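PDB 4JIU: proabylysin, which is the inactive precursor of a small, soluble zinc metallopeptidase of the minigluzincin type, and probably hydrolyses peptide bonds once activated. Local coordinates for residues G38-D43 and I59-H64; M28-V33 and F55-H60; D4-A9 and V19-R24; S75-V80 and R88-E93. The protein carries 1 engineered substitution. All coordinates share one frame; numbering follows the deposited sequence. Where two conformers were deposited one is given.

The four contacts illustrate how a compact metallopeptidase builds its core around one zinc-carrying helix. Interactions 1 and 2, with centres 5 Å apart, share I59 and H60 of helix 51-67 and set that helix against neighbouring antiparallel strands 39-42 and 31-34. Interaction 3, which closes first along the chain, adds strand 20-23 at the opposite edge of the sheet, with helix 2-13 beside helix 51-67; its centre is 8 Å from that of interaction 1. Interaction 4 comes last and joins helices 74-80 and 88-100, the centres of interactions 3 and 4 being about 18 Å apart. It touches interactions 1 and 2 through F76, W77, I92 and E93, but not interaction 3, so the metal site is packed between sheet and C-terminal helices.

Interaction 1: G38-D43 and I59-H64; sequences GTITLD and IHELAH. With ZN (zinc ion), chain B.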
# COMPACT_ATOMS: atom_id res chain seq x y z
N GLY A 38 -1.09 -4.28 -13.20
CA GLY A 38 -1.58 -3.08 -12.57
C GLY A 38 -2.67 -3.37 -11.55
O GLY A 38 -3.76 -2.81 -11.61
N THR A 39 -2.34 -4.24 -10.59
CA THR A 39 -3.29 -4.62 -9.56
C THR A 39 -2.61 -4.53 -8.19
O THR A 39 -1.40 -4.66 -8.06
CB THR A 39 -3.86 -6.03 -9.73
OG1 THR A 39 -2.78 -7.00 -9.62
CG2 THR A 39 -4.56 -6.19 -11.08
N ILE A 40 -3.46 -4.32 -7.21
CA ILE A 40 -3.10 -4.43 -5.79
C ILE A 40 -4.02 -5.49 -5.19
O ILE A 40 -5.24 -5.33 -5.30
CB ILE A 40 -3.24 -3.11 -5.05
CG1 ILE A 40 -2.38 -1.99 -5.63
CG2 ILE A 40 -3.00 -3.37 -3.56
CD1 ILE A 40 -2.65 -0.61 -5.11
N THR A 41 -3.47 -6.54 -4.62
CA THR A 41 -4.26 -7.56 -3.94
C THR A 41 -4.07 -7.41 -2.46
O THR A 41 -2.94 -7.32 -1.96
CB THR A 41 -3.81 -8.94 -4.44
OG1 THR A 41 -4.01 -9.03 -5.86
CG2 THR A 41 -4.66 -10.02 -3.78
N LEU A 42 -5.19 -7.38 -1.73
CA LEU A 42 -5.23 -7.18 -0.31
C LEU A 42 -5.88 -8.40 0.34
O LEU A 42 -6.93 -8.85 -0.13
CB LEU A 42 -6.11 -5.99 0.08
CG LEU A 42 -5.76 -4.64 -0.62
CD1 LEU A 42 -6.85 -3.65 -0.27
CD2 LEU A 42 -4.36 -4.21 -0.24
N ASP A 43 -5.33 -8.83 1.43
CA ASP A 43 -5.98 -9.84 2.28
C ASP A 43 -7.21 -9.23 2.92
O ASP A 43 -7.18 -8.05 3.25
CB ASP A 43 -5.02 -10.33 3.33
CG ASP A 43 -5.58 -11.46 4.14
OD1 ASP A 43 -6.24 -11.17 5.16
OD2 ASP A 43 -5.38 -12.63 3.75
N ILE A 59 -0.83 3.26 -0.30
CA ILE A 59 0.28 4.11 -0.71
C ILE A 59 1.54 3.28 -0.90
O ILE A 59 2.25 3.52 -1.91
CB ILE A 59 0.47 5.25 0.29
CG1 ILE A 59 -0.62 6.32 0.20
CG2 ILE A 59 1.87 5.86 0.17
CD1 ILE A 59 -0.56 7.19 -1.03
N HIS A 60 1.83 2.37 0.00
CA HIS A 60 3.00 1.52 -0.11
C HIS A 60 2.95 0.73 -1.39
O HIS A 60 3.94 0.63 -2.15
CB HIS A 60 3.08 0.64 1.14
CG HIS A 60 4.28 -0.27 1.15
ND1 HIS A 60 5.33 -0.09 2.02
CD2 HIS A 60 4.64 -1.38 0.47
CE1 HIS A 60 6.26 -1.02 1.85
NE2 HIS A 60 5.86 -1.82 0.85
N GLU A 61 1.81 0.09 -1.64
CA GLU A 61 1.71 -0.74 -2.84
C GLU A 61 1.72 0.08 -4.14
O GLU A 61 2.37 -0.27 -5.10
CB GLU A 61 0.53 -1.68 -2.75
CG GLU A 61 0.60 -2.65 -1.58
CD GLU A 61 1.84 -3.51 -1.56
OE1 GLU A 61 2.53 -3.76 -2.55
OE2 GLU A 61 2.14 -3.98 -0.42
N LEU A 62 1.04 1.23 -4.13
CA LEU A 62 1.06 2.12 -5.26
C LEU A 62 2.49 2.64 -5.50
O LEU A 62 2.88 2.81 -6.66
CB LEU A 62 0.14 3.34 -5.12
CG LEU A 62 -1.34 3.06 -5.30
CD1 LEU A 62 -2.15 4.25 -4.87
CD2 LEU A 62 -1.68 2.68 -6.74
N ALA A 63 3.26 2.88 -4.45
CA ALA A 63 4.62 3.32 -4.58
C ALA A 63 5.48 2.28 -5.27
O ALA A 63 6.35 2.62 -6.08
CB ALA A 63 5.21 3.70 -3.21
N HIS A 64 5.23 1.00 -5.03
CA HIS A 64 5.94 -0.06 -5.76
C HIS A 64 5.67 0.09 -7.24
O HIS A 64 6.56 0.05 -8.09
CB HIS A 64 5.51 -1.44 -5.29
CG HIS A 64 6.22 -1.92 -4.08
ND1 HIS A 64 7.60 -2.09 -4.06
CD2 HIS A 64 5.77 -2.30 -2.86
CE1 HIS A 64 7.93 -2.53 -2.85
NE2 HIS A 64 6.85 -2.67 -2.07
ZN ZN B . 6.96 -3.14 -0.13
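The HExxH helix of the zinc metallopeptidases is seated on the sheet here: I40, in the middle strand, packs on E61 and L62, and the histidines of the motif look elsewhere. The CA atoms of I40 and E61 stand 6.7 Å apart. I40 uses two of its branches. Chi1 of -59° sets CG1 beside the backbone N and so leaves CG2 anti to it; I40 CG2 rests on the aliphatic root of the glutamate, 4.0 Å from E61 CB. The longer arm runs at about a right angle to L62 and brings I40 CD1 to 3.8 Å from L62 CD2, a less certain touch, since the leucine has two conformers. E61 offers only its CB and CG to the isoleucine, because the bend at chi2 (-57°) carries the carboxylate away from the strand, into the neighbourhood of M104 and V33. Trimming I40 to an alanine would probably open a gap against CB of E61, and perhaps beside L62, leaving this turn of the metal-bearing helix less firmly seated. H72 NE2 and the backbone O of V105, the last residue, complete the zinc coordination, consistent with a zymogen whose own tail occupies the site. T69 O holds H64 ND1, which fixes the turn of that ring. Both motif histidines bind zinc through NE2, and H60 NE2 lies 3.2 Å from H64 NE2.

Interaction 2: M28-V33 and F55-H60; sequences MSIARV and FYILIH. With ZN (zinc ion), chain B.
A31 and I57 mark the closest approach of the two backbones, with their CA atoms 7.4 Å apart. The strand 31-34 lies at one border of the sheet, and helix 51-67 packs against one face of the sheet. From the helix, I57 sends both of its branches to the strand side. Its chi1 of -65° puts CG1 beside the backbone N and leaves CG2 anti to it, where it meets the methyl of A31, I57 CG2 to A31 CB being 3.7 Å. The other arm ends against I30, where I57 CD1 and I30 CD1 approach to 4.0 Å, the two side chains crossing at about a right angle. I30 can reach this far because its CG1 sits between the backbone N and the carbonyl carbon (chi1 64°), with the chain then extended. I96 of helix 88-100 touches both isoleucines and adds a third apolar wall.

The outer border of the strand is occupied as well: I30 is backbone hydrogen-bonded to N103 and A31 to V105, in the C-terminal tail. This resembles the way metallopeptidases of this class align a substrate along the strand that rims their cleft, and it fits a precursor blocked by its own end.

One turn along the helix, H60 ND1 donates to Y56 OH at 3.0 Å, with an N-H...O angle of 161° and the oxygen in the ring plane. The contact across the segments is therefore wholly apolar and depends on shape, whereas the tyrosine, acting as a second-shell residue, fixes the rotation of H60 and leaves NE2 for the metal.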
# COMPACT_ATOMS: atom_id res chain seq x y z
N MET A 28 1.10 -15.46 2.90
CA MET A 28 2.44 -15.03 3.28
C MET A 28 2.55 -13.55 3.52
O MET A 28 3.56 -13.13 4.06
CB MET A 28 3.39 -15.42 2.17
CG MET A 28 3.54 -16.92 2.07
SD MET A 28 4.00 -17.75 3.59
CE MET A 28 5.65 -17.15 3.89
N SER A 29 1.53 -12.77 3.14
CA SER A 29 1.50 -11.34 3.33
C SER A 29 0.06 -10.86 3.48
O SER A 29 -0.88 -11.65 3.41
CB SER A 29 2.16 -10.64 2.11
OG SER A 29 1.32 -10.56 1.00
N ILE A 30 -0.06 -9.55 3.63
CA ILE A 30 -1.39 -8.97 3.60
C ILE A 30 -1.65 -8.11 2.37
O ILE A 30 -2.77 -7.67 2.20
CB ILE A 30 -1.62 -8.09 4.85
CG1 ILE A 30 -0.64 -6.89 4.84
CG2 ILE A 30 -1.56 -8.99 6.06
CD1 ILE A 30 -0.75 -6.12 6.13
N ALA A 31 -0.63 -7.87 1.54
CA ALA A 31 -0.83 -7.09 0.32
C ALA A 31 0.34 -7.29 -0.60
O ALA A 31 1.47 -7.42 -0.16
CB ALA A 31 -0.96 -5.63 0.68
N ARG A 32 0.02 -7.24 -1.90
CA ARG A 32 1.08 -7.31 -2.91
C ARG A 32 0.56 -6.68 -4.22
O ARG A 32 -0.61 -6.37 -4.29
CB ARG A 32 1.51 -8.74 -3.15
CG ARG A 32 0.39 -9.55 -3.79
CD ARG A 32 0.81 -10.95 -4.11
NE ARG A 32 -0.27 -11.79 -4.60
CZ ARG A 32 -0.47 -13.05 -4.29
NH1 ARG A 32 0.31 -13.75 -3.46
NH2 ARG A 32 -1.49 -13.76 -4.80
N VAL A 33 1.44 -6.44 -5.16
CA VAL A 33 1.07 -5.90 -6.46
C VAL A 33 1.39 -6.87 -7.58
O VAL A 33 2.21 -7.77 -7.49
CB VAL A 33 1.77 -4.56 -6.77
CG1 VAL A 33 1.41 -3.54 -5.68
CG2 VAL A 33 3.25 -4.69 -6.97
N PHE A 55 -4.78 3.24 4.34
CA PHE A 55 -4.20 4.19 3.39
C PHE A 55 -2.70 3.92 3.23
O PHE A 55 -2.18 4.01 2.13
CB PHE A 55 -4.45 5.63 3.85
CG PHE A 55 -4.30 6.65 2.75
CD1 PHE A 55 -5.08 6.57 1.59
CD2 PHE A 55 -3.38 7.69 2.89
CE1 PHE A 55 -4.97 7.52 0.62
CE2 PHE A 55 -3.31 8.67 1.88
CZ PHE A 55 -4.09 8.57 0.77
N TYR A 56 -2.00 3.64 4.34
CA TYR A 56 -0.58 3.30 4.22
C TYR A 56 -0.36 2.15 3.26
O TYR A 56 0.53 2.14 2.45
CB TYR A 56 0.05 3.04 5.63
CG TYR A 56 1.48 2.62 5.41
CD1 TYR A 56 2.43 3.59 5.09
CD2 TYR A 56 1.91 1.32 5.39
CE1 TYR A 56 3.71 3.25 4.85
CE2 TYR A 56 3.19 0.96 5.09
CZ TYR A 56 4.12 1.94 4.80
OH TYR A 56 5.42 1.64 4.52
N ILE A 57 -1.13 1.06 3.46
CA ILE A 57 -0.96 -0.09 2.59
C ILE A 57 -1.14 0.28 1.12
O ILE A 57 -0.36 -0.14 0.28
CB ILE A 57 -1.89 -1.25 3.03
CG1 ILE A 57 -1.48 -1.75 4.43
CG2 ILE A 57 -1.90 -2.34 1.99
CD1 ILE A 57 -2.46 -2.64 5.07
N LEU A 58 -2.20 1.02 0.82
CA LEU A 58 -2.44 1.44 -0.55
C LEU A 58 -1.30 2.28 -1.08
O LEU A 58 -0.87 2.11 -2.23
CB LEU A 58 -3.78 2.15 -0.66
CG LEU A 58 -5.00 1.25 -0.46
CD1 LEU A 58 -6.27 2.10 -0.49
CD2 LEU A 58 -5.12 0.16 -1.49
N ILE A 59 -0.83 3.26 -0.30
CA ILE A 59 0.28 4.11 -0.71
C ILE A 59 1.54 3.28 -0.90
O ILE A 59 2.25 3.52 -1.91
CB ILE A 59 0.47 5.25 0.29
CG1 ILE A 59 -0.62 6.32 0.20
CG2 ILE A 59 1.87 5.86 0.17
CD1 ILE A 59 -0.56 7.19 -1.03
N HIS A 60 1.83 2.37 0.00
CA HIS A 60 3.00 1.52 -0.11
C HIS A 60 2.95 0.73 -1.39
O HIS A 60 3.94 0.63 -2.15
CB HIS A 60 3.08 0.64 1.14
CG HIS A 60 4.28 -0.27 1.15
ND1 HIS A 60 5.33 -0.09 2.02
CD2 HIS A 60 4.64 -1.38 0.47
CE1 HIS A 60 6.26 -1.02 1.85
NE2 HIS A 60 5.86 -1.82 0.85
ZN ZN B . 6.96 -3.14 -0.13

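Interaction 3: D4-A9 and V19-R24; sequences DLLEHA and VKVRIR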
# COMPACT_ATOMS: atom_id res chain seq x y z
N ASP A 4 -12.43 4.53 -2.72
CA ASP A 4 -12.23 5.97 -2.51
C ASP A 4 -10.84 6.28 -2.00
O ASP A 4 -10.21 7.29 -2.43
CB ASP A 4 -13.27 6.46 -1.51
CG ASP A 4 -14.65 6.19 -2.10
OD1 ASP A 4 -15.19 7.09 -2.76
OD2 ASP A 4 -15.13 5.05 -1.88
N LEU A 5 -10.31 5.42 -1.13
CA LEU A 5 -8.93 5.64 -0.67
C LEU A 5 -7.92 5.57 -1.78
O LEU A 5 -6.99 6.35 -1.89
CB LEU A 5 -8.55 4.62 0.42
CG LEU A 5 -9.26 4.73 1.76
CD1 LEU A 5 -8.82 3.66 2.76
CD2 LEU A 5 -9.04 6.09 2.35
N LEU A 6 -8.13 4.57 -2.65
CA LEU A 6 -7.24 4.42 -3.78
C LEU A 6 -7.22 5.64 -4.71
O LEU A 6 -6.14 6.06 -5.14
CB LEU A 6 -7.66 3.17 -4.57
CG LEU A 6 -6.87 2.88 -5.83
CD1 LEU A 6 -5.50 2.39 -5.41
CD2 LEU A 6 -7.64 1.88 -6.68
N GLU A 7 -8.39 6.23 -4.94
CA GLU A 7 -8.40 7.44 -5.79
C GLU A 7 -7.63 8.57 -5.14
O GLU A 7 -6.89 9.30 -5.81
CB GLU A 7 -9.84 7.78 -6.07
CG GLU A 7 -10.33 8.60 -7.22
CD GLU A 7 -11.84 8.63 -7.32
OE1 GLU A 7 -12.49 9.38 -6.54
OE2 GLU A 7 -12.45 7.93 -8.17
N HIS A 8 -7.81 8.75 -3.84
CA HIS A 8 -7.05 9.79 -3.12
C HIS A 8 -5.55 9.49 -3.20
O HIS A 8 -4.76 10.42 -3.35
CB HIS A 8 -7.50 9.88 -1.66
CG HIS A 8 -8.84 10.46 -1.43
ND1 HIS A 8 -9.21 11.69 -1.90
CD2 HIS A 8 -9.91 9.98 -0.75
CE1 HIS A 8 -10.46 11.95 -1.54
NE2 HIS A 8 -10.91 10.92 -0.83
N ALA A 9 -5.15 8.25 -3.05
CA ALA A 9 -3.74 7.89 -3.13
C ALA A 9 -3.15 8.17 -4.49
O ALA A 9 -2.04 8.72 -4.60
CB ALA A 9 -3.60 6.41 -2.74
N VAL A 19 -5.34 1.20 -11.79
CA VAL A 19 -4.94 0.12 -10.86
C VAL A 19 -6.21 -0.47 -10.28
O VAL A 19 -7.09 0.26 -9.81
CB VAL A 19 -4.01 0.73 -9.79
CG1 VAL A 19 -3.74 -0.33 -8.73
CG2 VAL A 19 -2.75 1.24 -10.42
N LYS A 20 -6.29 -1.77 -10.28
CA LYS A 20 -7.42 -2.50 -9.76
C LYS A 20 -7.08 -3.12 -8.41
O LYS A 20 -6.03 -3.74 -8.29
CB LYS A 20 -7.86 -3.60 -10.74
CG LYS A 20 -8.05 -3.17 -12.15
CD LYS A 20 -9.10 -2.09 -12.33
CE LYS A 20 -9.16 -1.66 -13.82
NZ LYS A 20 -10.15 -0.58 -14.00
N VAL A 21 -7.99 -3.01 -7.49
CA VAL A 21 -7.85 -3.62 -6.18
C VAL A 21 -8.64 -4.93 -6.12
O VAL A 21 -9.82 -4.97 -6.50
CB VAL A 21 -8.26 -2.67 -5.03
CG1 VAL A 21 -8.15 -3.40 -3.70
CG2 VAL A 21 -7.37 -1.45 -4.98
N ARG A 22 -8.01 -5.99 -5.70
CA ARG A 22 -8.61 -7.28 -5.50
C ARG A 22 -8.46 -7.68 -4.07
O ARG A 22 -7.44 -7.44 -3.45
CB ARG A 22 -7.92 -8.36 -6.36
CG ARG A 22 -8.55 -8.32 -7.72
CD ARG A 22 -7.68 -7.47 -8.64
NE ARG A 22 -8.23 -7.88 -9.92
CZ ARG A 22 -7.94 -9.11 -10.41
NH1 ARG A 22 -8.48 -9.44 -11.56
NH2 ARG A 22 -7.12 -9.96 -9.78
N ILE A 23 -9.49 -8.29 -3.52
CA ILE A 23 -9.43 -8.81 -2.17
C ILE A 23 -9.33 -10.31 -2.25
O ILE A 23 -10.25 -10.94 -2.83
CB ILE A 23 -10.66 -8.35 -1.40
CG1 ILE A 23 -10.98 -6.87 -1.58
CG2 ILE A 23 -10.51 -8.77 0.06
CD1 ILE A 23 -9.86 -5.99 -1.12
N ARG A 24 -8.30 -10.93 -1.71
CA ARG A 24 -8.07 -12.35 -1.80
C ARG A 24 -7.35 -12.80 -0.56
O ARG A 24 -6.47 -12.06 -0.10
CB ARG A 24 -7.15 -12.73 -2.99
CG ARG A 24 -7.67 -12.34 -4.33
CD ARG A 24 -8.66 -13.33 -4.88
NE ARG A 24 -8.96 -13.05 -6.28
CZ ARG A 24 -9.72 -12.07 -6.76
NH1 ARG A 24 -10.28 -11.28 -5.87
NH2 ARG A 24 -9.90 -11.92 -8.08
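L6 lays its CD2 methyl over the backbone at V19 and beside the side chain of V21, and through it helix 2-13 rests on strand 20-23, an example of helix-on-sheet packing in an alpha/beta fold. The strand stands at one border of the mixed sheet, parallel to its neighbour 39-42. L6 CD2 lies 3.6 Å from V19 O, a van der Waals approach of a methyl to a carbonyl oxygen, not a hydrogen bond, and 3.7 Å from V21 CG2. The leucine and the second valine run alongside each other in opposite directions. L6 reaches the strand because its CG is anti to the backbone N (chi1 178°), which throws the isobutyl group outward from the helix.

The other methyl faces inward: L6 CD1 comes to 4.1 Å from I40 CD1, so that this one leucine spans the border strand and the middle strand. V19 touches I40 and V21 touches L42, which extends the apolar layer across the sheet. On its other flank the same helix packs against helix 51-67, with L5 on L58 and A9 among F55, I59 and L62. Helix 2-13 thus fills the corner between the sheet and the metal-carrying helix.

R22 and R24 alternate with the apolar residues V21 and I23. The guanidinium of R22 has R24 NH2 over one face, 3.8 Å above its plane and offset toward the rim. R24 turns back on its own backbone, R24 NH1 donating to I23 O at 3.1 Å: I23 O lies in the guanidinium plane of R24, while R24 NH1 stands well above the carbonyl plane.

Interaction 4: S75-V80 and R88-E93; sequences SFWREV and RAKEIE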
# COMPACT_ATOMS: atom_id res chain seq x y z
N SER A 75 13.82 6.02 -4.13
CA SER A 75 12.71 6.61 -4.91
C SER A 75 11.38 6.02 -4.49
O SER A 75 10.37 6.73 -4.53
CB SER A 75 12.98 6.39 -6.40
OG SER A 75 13.12 4.99 -6.59
N PHE A 76 11.38 4.76 -4.06
CA PHE A 76 10.16 4.20 -3.46
C PHE A 76 9.71 5.01 -2.27
O PHE A 76 8.56 5.41 -2.12
CB PHE A 76 10.48 2.72 -3.09
CG PHE A 76 9.38 2.10 -2.26
CD1 PHE A 76 8.27 1.51 -2.90
CD2 PHE A 76 9.43 2.11 -0.88
CE1 PHE A 76 7.25 0.99 -2.15
CE2 PHE A 76 8.38 1.63 -0.14
CZ PHE A 76 7.32 1.07 -0.77
N TRP A 77 10.64 5.24 -1.32
CA TRP A 77 10.29 5.92 -0.10
C TRP A 77 9.90 7.37 -0.37
O TRP A 77 9.07 7.92 0.32
CB TRP A 77 11.37 5.84 0.98
CG TRP A 77 11.48 4.48 1.54
CD1 TRP A 77 12.55 3.64 1.45
CD2 TRP A 77 10.49 3.73 2.26
NE1 TRP A 77 12.34 2.43 2.06
CE2 TRP A 77 11.04 2.46 2.58
CE3 TRP A 77 9.18 3.98 2.68
CZ2 TRP A 77 10.36 1.45 3.29
CZ3 TRP A 77 8.49 2.99 3.39
CH2 TRP A 77 9.08 1.76 3.68
N ARG A 78 10.49 7.99 -1.42
CA ARG A 78 10.07 9.34 -1.78
C ARG A 78 8.57 9.41 -2.12
O ARG A 78 7.90 10.37 -1.75
CB ARG A 78 10.87 9.83 -2.98
CG ARG A 78 10.54 11.10 -3.68
CD ARG A 78 11.67 11.64 -4.55
NE ARG A 78 11.67 11.16 -5.93
CZ ARG A 78 12.56 10.44 -6.58
NH1 ARG A 78 13.69 9.99 -6.01
NH2 ARG A 78 12.38 10.10 -7.86
N GLU A 79 8.06 8.38 -2.79
CA GLU A 79 6.63 8.38 -3.09
C GLU A 79 5.83 8.26 -1.79
O GLU A 79 4.86 8.96 -1.56
CB GLU A 79 6.27 7.24 -4.03
CG GLU A 79 6.93 7.33 -5.38
CD GLU A 79 6.52 8.57 -6.15
OE1 GLU A 79 5.47 9.19 -5.88
OE2 GLU A 79 7.24 8.88 -7.13
N VAL A 80 6.19 7.30 -0.93
CA VAL A 80 5.50 7.11 0.36
C VAL A 80 5.46 8.39 1.18
O VAL A 80 4.44 8.72 1.79
CB VAL A 80 6.15 5.94 1.13
CG1 VAL A 80 5.60 5.85 2.52
CG2 VAL A 80 6.02 4.63 0.39
N ARG A 88 7.18 8.29 10.06
CA ARG A 88 5.76 7.83 10.18
C ARG A 88 5.51 6.52 9.46
O ARG A 88 4.74 5.72 9.99
CB ARG A 88 4.82 8.93 9.65
CG ARG A 88 3.34 8.65 9.89
CD ARG A 88 3.03 8.60 11.36
NE ARG A 88 1.60 8.66 11.64
CZ ARG A 88 1.14 8.82 12.84
NH1 ARG A 88 1.95 8.96 13.87
NH2 ARG A 88 -0.15 8.84 13.03
N ALA A 89 6.10 6.26 8.28
CA ALA A 89 5.79 4.98 7.63
C ALA A 89 6.16 3.81 8.48
O ALA A 89 5.44 2.82 8.58
CB ALA A 89 6.60 4.87 6.32
N LYS A 90 7.33 3.86 9.14
CA LYS A 90 7.73 2.72 9.96
C LYS A 90 6.82 2.62 11.17
O LYS A 90 6.56 1.50 11.60
CB LYS A 90 9.20 2.86 10.33
CG LYS A 90 10.15 2.44 9.19
CD LYS A 90 10.09 0.92 8.91
CE LYS A 90 10.44 0.60 7.46
NZ LYS A 90 10.13 -0.81 7.08
N GLU A 91 6.35 3.70 11.74
CA GLU A 91 5.41 3.68 12.86
C GLU A 91 4.10 2.97 12.44
O GLU A 91 3.55 2.12 13.15
CB GLU A 91 5.10 5.07 13.38
CG GLU A 91 4.07 5.17 14.47
CD GLU A 91 4.31 4.29 15.68
OE1 GLU A 91 5.50 4.10 16.01
OE2 GLU A 91 3.26 3.85 16.24
N ILE A 92 3.57 3.33 11.28
CA ILE A 92 2.33 2.70 10.82
C ILE A 92 2.59 1.24 10.49
O ILE A 92 1.76 0.37 10.78
CB ILE A 92 1.72 3.51 9.69
CG1 ILE A 92 1.36 4.93 10.12
CG2 ILE A 92 0.52 2.78 9.10
CD1 ILE A 92 0.51 5.11 11.37
N GLU A 93 3.68 0.90 9.82
CA GLU A 93 4.01 -0.49 9.62
C GLU A 93 4.06 -1.28 10.91
O GLU A 93 3.57 -2.40 10.96
CB GLU A 93 5.37 -0.61 8.93
CG GLU A 93 5.33 -0.29 7.47
CD GLU A 93 6.63 -0.61 6.76
OE1 GLU A 93 6.74 -0.15 5.62
OE2 GLU A 93 7.57 -1.29 7.25
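W77 and V80 carry helix 74-80 against helix 88-100, a packed helix pair whose short segments lie nearly perpendicular, at 82°, with 11.9 Å between their axes. Ahead of them in the sequence, F76 supports the tryptophan from its own helix: F76 CD2 sits 3.7 Å above one face of the W77 indole, over its centre. The phenylalanine ring thus lies between the indole and the zinc ligands H60 and H64, and it also meets H72.

W77 comes next. With CG beside the backbone N (chi1 -71°), the six-membered part of its indole projects toward the second helix and touches A89, K90 and E93. W77 CZ3 is 4.0 Å from A89 CB, and W77 CH2 is 4.2 Å from K90 CE, which approaches obliquely. The third partner is polar and lies at the ring edge, near its plane, where E93 OE1 stands 3.6 Å from W77 CH2; a C-H edge directed at a carboxylate oxygen is electrostatically reasonable. V80, one turn on, adds a second apolar touch beside the indole, V80 CG1 being 4.0 Å from A89 CB, so the alanine methyl faces the notch between them.

E93 has stronger partners than the indole. Its OE1 is hydrogen-bonded to the hydroxyl of Y56, the residue that in turn holds H60, and its OE2 forms a short salt bridge, K90 NZ to E93 OE2 being 2.6 Å. A leucine in place of E93 would probably leave the ammonium of K90 without its mate and the Y56 hydroxyl without this bond. In the bridge, K90 NZ meets E93 OE2 on the syn side, 32° out of the carboxylate plane.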